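Local coordinates for 2-oxoglutarate carboxylase small subunit (Hydrogenobacter thermophilus, PDB 7KCT), which is the small subunit of a carboxylase, with the ATP-grasp architecture of the biotin carboxylase family, at residues N213-E218 with S252-P257. Residues are numbered along the deposited sequence; the frame is centred on the assembly and turned at random.
Sequences NPKHIE and SLLLTP. With ADP (adenosine-5'-diphosphate), chain C.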
loop_
_atom_site.group_PDB
_atom_site.type_symbol
_atom_site.label_atom_id
_atom_site.label_comp_id
_atom_site.label_asym_id
_atom_site.label_seq_id
_atom_site.Cartn_x
_atom_site.Cartn_y
_atom_site.Cartn_z
ATOM N N ASN A 213 -15.869 8.256 -30.453
ATOM C CA ASN A 213 -16.222 7.809 -29.107
ATOM C C ASN A 213 -15.633 6.461 -28.691
ATOM O O ASN A 213 -16.336 5.621 -28.119
ATOM C CB ASN A 213 -17.736 7.728 -28.975
ATOM C CG ASN A 213 -18.425 8.990 -29.443
ATOM O OD1 ASN A 213 -18.118 10.095 -28.990
ATOM N ND2 ASN A 213 -19.313 8.833 -30.415
ATOM N N PRO A 214 -14.349 6.241 -28.905
ATOM C CA PRO A 214 -13.753 4.948 -28.576
ATOM C C PRO A 214 -13.384 4.836 -27.098
ATOM O O PRO A 214 -13.308 5.831 -26.371
ATOM C CB PRO A 214 -12.501 4.928 -29.453
ATOM C CG PRO A 214 -12.111 6.328 -29.521
ATOM C CD PRO A 214 -13.344 7.200 -29.379
ATOM N N LYS A 215 -13.174 3.586 -26.667
ATOM C CA LYS A 215 -12.459 3.277 -25.434
ATOM C C LYS A 215 -11.072 2.716 -25.776
ATOM O O LYS A 215 -10.858 2.145 -26.851
ATOM C CB LYS A 215 -13.271 2.305 -24.593
ATOM C CG LYS A 215 -14.566 2.918 -23.988
ATOM C CD LYS A 215 -15.270 1.902 -23.097
ATOM C CE LYS A 215 -15.904 2.543 -21.869
ATOM N NZ LYS A 215 -14.903 3.050 -20.891
ATOM N N HIS A 216 -10.110 2.927 -24.877
ATOM C CA HIS A 216 -8.766 2.390 -25.039
ATOM C C HIS A 216 -8.641 1.201 -24.094
ATOM O O HIS A 216 -8.582 1.360 -22.867
ATOM C CB HIS A 216 -7.709 3.473 -24.823
ATOM C CG HIS A 216 -6.287 2.984 -24.984
ATOM N ND1 HIS A 216 -5.399 3.562 -25.866
ATOM C CD2 HIS A 216 -5.588 2.022 -24.333
ATOM C CE1 HIS A 216 -4.232 2.943 -25.787
ATOM N NE2 HIS A 216 -4.317 2.009 -24.858
ATOM N N ILE A 217 -8.620 0.004 -24.673
ATOM C CA ILE A 217 -8.585 -1.259 -23.945
ATOM C C ILE A 217 -7.259 -1.938 -24.283
ATOM O O ILE A 217 -6.914 -2.075 -25.461
ATOM C CB ILE A 217 -9.780 -2.162 -24.319
ATOM C CG1 ILE A 217 -11.127 -1.462 -24.056
ATOM C CG2 ILE A 217 -9.680 -3.458 -23.627
ATOM C CD1 ILE A 217 -11.388 -1.108 -22.673
ATOM N N GLU A 218 -6.511 -2.371 -23.264
ATOM C CA GLU A 218 -5.194 -2.941 -23.542
ATOM C C GLU A 218 -4.985 -4.204 -22.730
ATOM O O GLU A 218 -5.456 -4.310 -21.593
ATOM C CB GLU A 218 -4.071 -1.918 -23.265
ATOM C CG GLU A 218 -3.967 -1.568 -21.818
ATOM C CD GLU A 218 -2.933 -0.514 -21.565
ATOM O OE1 GLU A 218 -2.528 0.148 -22.542
ATOM O OE2 GLU A 218 -2.543 -0.336 -20.381
ATOM N N SER A 252 -11.237 -3.770 -17.317
ATOM C CA SER A 252 -12.238 -2.902 -17.916
ATOM C C SER A 252 -13.606 -3.251 -17.336
ATOM O O SER A 252 -13.827 -4.364 -16.865
ATOM C CB SER A 252 -12.264 -3.092 -19.433
ATOM O OG SER A 252 -13.077 -4.230 -19.785
ATOM N N LEU A 253 -14.527 -2.284 -17.353
ATOM C CA LEU A 253 -15.940 -2.597 -17.123
ATOM C C LEU A 253 -16.645 -3.054 -18.387
ATOM O O LEU A 253 -17.748 -3.602 -18.313
ATOM C CB LEU A 253 -16.672 -1.368 -16.580
ATOM C CG LEU A 253 -16.014 -0.765 -15.326
ATOM C CD1 LEU A 253 -16.536 0.613 -15.061
ATOM C CD2 LEU A 253 -16.259 -1.689 -14.120
ATOM N N LEU A 254 -16.034 -2.818 -19.547
ATOM C CA LEU A 254 -16.713 -3.108 -20.804
ATOM C C LEU A 254 -16.873 -4.603 -21.011
ATOM O O LEU A 254 -17.979 -5.091 -21.272
ATOM C CB LEU A 254 -15.950 -2.486 -21.963
ATOM C CG LEU A 254 -16.495 -2.725 -23.369
ATOM C CD1 LEU A 254 -17.744 -1.898 -23.664
ATOM C CD2 LEU A 254 -15.416 -2.408 -24.359
ATOM N N LEU A 255 -15.771 -5.336 -20.928
ATOM C CA LEU A 255 -15.745 -6.740 -21.306
ATOM C C LEU A 255 -16.350 -7.665 -20.262
ATOM O O LEU A 255 -16.084 -7.542 -19.060
ATOM C CB LEU A 255 -14.306 -7.169 -21.580
ATOM C CG LEU A 255 -13.543 -6.418 -22.655
ATOM C CD1 LEU A 255 -12.215 -7.125 -22.765
ATOM C CD2 LEU A 255 -14.320 -6.472 -23.943
ATOM N N THR A 256 -17.121 -8.642 -20.754
ATOM C CA THR A 256 -17.583 -9.755 -19.953
ATOM C C THR A 256 -16.446 -10.744 -19.788
ATOM O O THR A 256 -15.472 -10.715 -20.539
ATOM C CB THR A 256 -18.761 -10.434 -20.645
ATOM O OG1 THR A 256 -18.251 -11.063 -21.836
ATOM C CG2 THR A 256 -19.845 -9.416 -21.010
ATOM N N PRO A 257 -16.566 -11.691 -18.864
ATOM C CA PRO A 257 -15.480 -12.675 -18.722
ATOM C C PRO A 257 -15.236 -13.496 -19.985
ATOM O O PRO A 257 -14.102 -13.924 -20.231
ATOM C CB PRO A 257 -15.938 -13.539 -17.545
ATOM C CG PRO A 257 -16.955 -12.625 -16.769
ATOM C CD PRO A 257 -17.647 -11.885 -17.881
HETATM P PB ADP C . 0.932 6.216 -29.025
HETATM O O1B ADP C . 1.392 7.632 -29.007
HETATM O O2B ADP C . 0.236 5.484 -27.906
HETATM O O3B ADP C . 1.809 5.281 -29.835
HETATM P PA ADP C . -1.387 5.040 -30.092
HETATM O O1A ADP C . -1.614 4.049 -29.008
HETATM O O2A ADP C . -1.692 4.597 -31.515
HETATM O O3A ADP C . -0.437 6.276 -30.233
HETATM O "O5'" ADP C . -3.038 5.905 -29.881
HETATM C "C5'" ADP C . -2.965 7.138 -29.078
HETATM C "C4'" ADP C . -4.341 7.303 -28.568
HETATM O "O4'" ADP C . -5.038 7.909 -29.681
HETATM C "C3'" ADP C . -5.006 6.014 -28.261
HETATM O "O3'" ADP C . -4.940 5.735 -26.858
HETATM C "C2'" ADP C . -6.444 6.432 -28.562
HETATM O "O2'" ADP C . -6.979 7.354 -27.536
HETATM C "C1'" ADP C . -6.321 7.299 -29.783
HETATM N N9 ADP C . -6.436 6.503 -31.029
HETATM C C8 ADP C . -5.469 5.738 -31.693
HETATM N N7 ADP C . -5.972 5.187 -32.828
HETATM C C5 ADP C . -7.309 5.586 -32.864
HETATM C C6 ADP C . -8.359 5.338 -33.784
HETATM N N6 ADP C . -8.135 4.556 -34.873
HETATM N N1 ADP C . -9.607 5.829 -33.575
HETATM C C2 ADP C . -9.728 6.605 -32.471
HETATM N N3 ADP C . -8.832 6.937 -31.526
HETATM C C4 ADP C . -7.607 6.402 -31.759
HETATM O O HOH W 1 -14.335 0.189 -18.990
#
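Ser-252 OG is held twice: it accepts the backbone N-H of Leu-255 (N to OG 3.1 Å, nearly straight at 173°), closing an ST motif, and is hydrogen-bonded to Glu-234 OE1. With chi1 at 83°, the hydroxyl sits between backbone N and carbonyl carbon, within range of Leu-255 N, while CB meets Ile-217 CD1 at 3.9 Å. This joins strand 215-223, an inner strand of the four-stranded antiparallel sheet in the ATP-grasp domain, to the loop leading into helix 257-273. Leu-254 adds CD2, 4.4 Å from Ile-217 CG1 and 4.5 Å from Lys-215 CD. No direct hydrogen bond crosses; a water oxygen 3.0 Å from Leu-253 N accepts its N-H and, weakly, one from Lys-215 NZ, which also forms a salt bridge with Asp-236 OD2 and a hydrogen bond with Phe-444 O. Strand alternation sends Lys-215 and Ile-217 to the loop and His-216 to the ADP. The His-216 ring, swung out by a chi1 of -180°, meets the ribose by its edge, C3' lying in the ring plane, though the modelled ND1 to O3' separation is doubtfully short. Beside it, Pro-214 CG touches adenine C2 at 3.8 Å.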